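Long-range contact in cation antiporter (Dietzia sp. DQ12-45-1b, PDB 7D3U), which probably takes part in cation transport across the membrane as subunit E of the multisubunit Mrp sodium/proton antiporter complex: residues Cys51-Val57 against Asp83-Val87. Coordinates in Å, arbitrary orientation, origin at the centre of the assembly. Residue numbers count along the deposited sequence, not the author numbering.
Sequences CRSELEV and DWEIV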
ATOM      1  N   CYS F  51      33.139 -40.813  38.102  1.00100.96           N
ATOM      2  CA  CYS F  51      33.488 -40.747  36.691  1.00100.96           C
ATOM      3  C   CYS F  51      34.391 -39.548  36.442  1.00100.96           C
ATOM      4  O   CYS F  51      34.151 -38.457  36.969  1.00100.96           O
ATOM      5  CB  CYS F  51      32.243 -40.659  35.809  1.00100.96           C
ATOM      6  SG  CYS F  51      30.935 -41.798  36.279  1.00100.96           S
ATOM      7  N   ARG F  52      35.425 -39.757  35.629  1.00105.32           N
ATOM      8  CA  ARG F  52      36.444 -38.734  35.430  1.00105.32           C
ATOM      9  C   ARG F  52      36.042 -37.742  34.345  1.00105.32           C
ATOM     10  O   ARG F  52      35.932 -36.539  34.598  1.00105.32           O
ATOM     11  CB  ARG F  52      37.778 -39.395  35.080  1.00105.32           C
ATOM     12  CG  ARG F  52      38.600 -39.820  36.284  1.00105.32           C
ATOM     13  CD  ARG F  52      39.881 -40.509  35.847  1.00105.32           C
ATOM     14  NE  ARG F  52      39.624 -41.835  35.291  1.00105.32           N
ATOM     15  CZ  ARG F  52      39.696 -42.963  35.988  1.00105.32           C
ATOM     16  NH1 ARG F  52      39.446 -44.126  35.402  1.00105.32           N
ATOM     17  NH2 ARG F  52      40.021 -42.932  37.273  1.00105.32           N
ATOM     18  N   SER F  53      35.818 -38.230  33.132  1.00101.57           N
ATOM     19  CA  SER F  53      35.588 -37.356  31.994  1.00101.57           C
ATOM     20  C   SER F  53      34.100 -37.087  31.800  1.00101.57           C
ATOM     21  O   SER F  53      33.240 -37.651  32.480  1.00101.57           O
ATOM     22  CB  SER F  53      36.187 -37.961  30.726  1.00101.57           C
ATOM     23  OG  SER F  53      35.640 -39.241  30.470  1.00101.57           O
ATOM     24  N   GLU F  54      33.806 -36.200  30.849  1.00 99.25           N
ATOM     25  CA  GLU F  54      32.428 -35.783  30.617  1.00 99.25           C
ATOM     26  C   GLU F  54      31.587 -36.913  30.039  1.00 99.25           C
ATOM     27  O   GLU F  54      30.405 -37.040  30.372  1.00 99.25           O
ATOM     28  CB  GLU F  54      32.399 -34.571  29.688  1.00 99.25           C
ATOM     29  CG  GLU F  54      33.032 -33.327  30.283  1.00 99.25           C
ATOM     30  CD  GLU F  54      32.846 -32.103  29.411  1.00 99.25           C
ATOM     31  OE1 GLU F  54      32.513 -32.266  28.218  1.00 99.25           O
ATOM     32  OE2 GLU F  54      33.028 -30.976  29.919  1.00 99.25           O
ATOM     33  N   LEU F  55      32.173 -37.739  29.169  1.00 96.48           N
ATOM     34  CA  LEU F  55      31.406 -38.787  28.500  1.00 96.48           C
ATOM     35  C   LEU F  55      30.865 -39.806  29.495  1.00 96.48           C
ATOM     36  O   LEU F  55      29.693 -40.201  29.422  1.00 96.48           O
ATOM     37  CB  LEU F  55      32.277 -39.475  27.449  1.00 96.48           C
ATOM     38  CG  LEU F  55      31.843 -40.863  26.984  1.00 96.48           C
ATOM     39  CD1 LEU F  55      30.580 -40.776  26.149  1.00 96.48           C
ATOM     40  CD2 LEU F  55      32.958 -41.536  26.203  1.00 96.48           C
ATOM     41  N   GLU F  56      31.707 -40.243  30.433  1.00 97.31           N
ATOM     42  CA  GLU F  56      31.289 -41.269  31.379  1.00 97.31           C
ATOM     43  C   GLU F  56      30.096 -40.810  32.205  1.00 97.31           C
ATOM     44  O   GLU F  56      29.118 -41.550  32.355  1.00 97.31           O
ATOM     45  CB  GLU F  56      32.459 -41.647  32.286  1.00 97.31           C
ATOM     46  CG  GLU F  56      33.719 -42.028  31.531  1.00 97.31           C
ATOM     47  CD  GLU F  56      34.755 -42.695  32.413  1.00 97.31           C
ATOM     48  OE1 GLU F  56      34.378 -43.257  33.462  1.00 97.31           O
ATOM     49  OE2 GLU F  56      35.949 -42.658  32.057  1.00 97.31           O
ATOM     50  N   VAL F  57      30.140 -39.580  32.720  1.00 94.35           N
ATOM     51  CA  VAL F  57      29.084 -39.132  33.621  1.00 94.35           C
ATOM     52  C   VAL F  57      27.786 -38.889  32.859  1.00 94.35           C
ATOM     53  O   VAL F  57      26.699 -39.202  33.356  1.00 94.35           O
ATOM     54  CB  VAL F  57      29.532 -37.886  34.407  1.00 94.35           C
ATOM     55  CG1 VAL F  57      30.065 -36.823  33.476  1.00 94.35           C
ATOM     56  CG2 VAL F  57      28.383 -37.342  35.235  1.00 94.35           C
ATOM     57  N   ASP F  83      35.572 -35.992  40.438  1.00109.34           N
ATOM     58  CA  ASP F  83      34.555 -36.485  41.383  1.00109.34           C
ATOM     59  C   ASP F  83      33.068 -36.370  41.008  1.00109.34           C
ATOM     60  O   ASP F  83      32.203 -36.769  41.788  1.00109.34           O
ATOM     61  CB  ASP F  83      34.779 -35.855  42.762  1.00 30.00           C
ATOM     62  CG  ASP F  83      35.708 -36.676  43.634  1.00 30.00           C
ATOM     63  OD1 ASP F  83      36.148 -37.755  43.185  1.00 30.00           O
ATOM     64  OD2 ASP F  83      35.998 -36.243  44.770  1.00 30.00           O
ATOM     65  N   TRP F  84      32.771 -35.835  39.831  1.00 99.38           N
ATOM     66  CA  TRP F  84      31.395 -35.682  39.379  1.00 99.38           C
ATOM     67  C   TRP F  84      30.319 -36.157  40.347  1.00 99.38           C
ATOM     68  O   TRP F  84      30.367 -37.278  40.860  1.00 99.38           O
ATOM     69  CB  TRP F  84      31.064 -36.168  37.969  1.00 99.38           C
ATOM     70  CG  TRP F  84      31.707 -35.376  36.885  1.00 99.38           C
ATOM     71  CD1 TRP F  84      32.955 -35.553  36.372  1.00 99.38           C
ATOM     72  CD2 TRP F  84      31.131 -34.277  36.173  1.00 99.38           C
ATOM     73  NE1 TRP F  84      33.195 -34.631  35.382  1.00 99.38           N
ATOM     74  CE2 TRP F  84      32.088 -33.837  35.241  1.00 99.38           C
ATOM     75  CE3 TRP F  84      29.899 -33.624  36.232  1.00 99.38           C
ATOM     76  CZ2 TRP F  84      31.851 -32.773  34.377  1.00 99.38           C
ATOM     77  CZ3 TRP F  84      29.666 -32.569  35.376  1.00 99.38           C
ATOM     78  CH2 TRP F  84      30.637 -32.153  34.461  1.00 99.38           C
ATOM     79  N   GLU F  85      29.345 -35.289  40.596  1.00 96.97           N
ATOM     80  CA  GLU F  85      28.158 -35.619  41.368  1.00 96.97           C
ATOM     81  C   GLU F  85      26.926 -35.456  40.491  1.00 96.97           C
ATOM     82  O   GLU F  85      26.884 -34.596  39.610  1.00 96.97           O
ATOM     83  CB  GLU F  85      28.028 -34.722  42.603  1.00 96.97           C
ATOM     84  CG  GLU F  85      28.619 -35.302  43.870  1.00 96.97           C
ATOM     85  CD  GLU F  85      28.089 -34.619  45.115  1.00 96.97           C
ATOM     86  OE1 GLU F  85      27.181 -33.772  44.985  1.00 96.97           O
ATOM     87  OE2 GLU F  85      28.576 -34.930  46.222  1.00 96.97           O
ATOM     88  N   ILE F  86      25.922 -36.293  40.731  1.00 90.29           N
ATOM     89  CA  ILE F  86      24.663 -36.190  40.008  1.00 90.29           C
ATOM     90  C   ILE F  86      23.524 -36.083  41.010  1.00 90.29           C
ATOM     91  O   ILE F  86      23.664 -36.408  42.190  1.00 90.29           O
ATOM     92  CB  ILE F  86      24.434 -37.374  39.048  1.00 90.29           C
ATOM     93  CG1 ILE F  86      24.524 -38.701  39.797  1.00 90.29           C
ATOM     94  CG2 ILE F  86      25.434 -37.336  37.909  1.00 90.29           C
ATOM     95  CD1 ILE F  86      24.500 -39.902  38.887  1.00 90.29           C
ATOM     96  N   VAL F  87      22.385 -35.604  40.522  1.00 86.76           N
ATOM     97  CA  VAL F  87      21.169 -35.484  41.314  1.00 86.76           C
ATOM     98  C   VAL F  87      20.143 -36.417  40.693  1.00 86.76           C
ATOM     99  O   VAL F  87      19.612 -36.133  39.612  1.00 86.76           O
ATOM    100  CB  VAL F  87      20.650 -34.044  41.359  1.00 86.76           C
ATOM    101  CG1 VAL F  87      19.338 -33.982  42.117  1.00 86.76           C
ATOM    102  CG2 VAL F  87      21.683 -33.138  41.997  1.00 86.76           C
TER
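In the small alpha+beta domain that follows the N-terminal helix of this subunit, helix 54-66 packs on a three-stranded antiparallel sheet, and here its first turn meets the start of the central strand, 85-90. W84, just before that strand, fills the gap. Its chi1 of -67° and chi2 of 86° aim the indole at the loop leading into the helix, so that the ring edge faces backbone carbonyls and one ring face meets V57. C51 O lies 3.2 Å from W84 CD1 near the ring plane, and R52 O is 3.4 Å from W84 NE1; a tryptophan suits this place because its broad, flat ring can offer an apolar face to a methyl while its rim lies toward the carbonyls. The CA-to-CB bonds of R52 and S53 point away from the strand segment, leaving the main chain to face the indole. S53 holds the N-cap position, although its hydroxyl makes no capping bond.

One helical turn on, branched V57 presents both methyls to the other segment. V57 CG2 reaches I86 CG2 at 4.0 Å, extending the apolar layer between helix and sheet, where I86 also touches L60 and I64. E54 lays its aliphatic CG 4.3 Å from W84 CZ2, while its carboxylate forms a salt bridge to R792 of subunit A; V789 of that subunit also packs on W84, so the contact borders a subunit interface. The ring's closest fit to the helix is a CH-pi contact: V57 CG1 sits 3.9 Å from the centroid of the five-membered ring of W84, 12° off its normal.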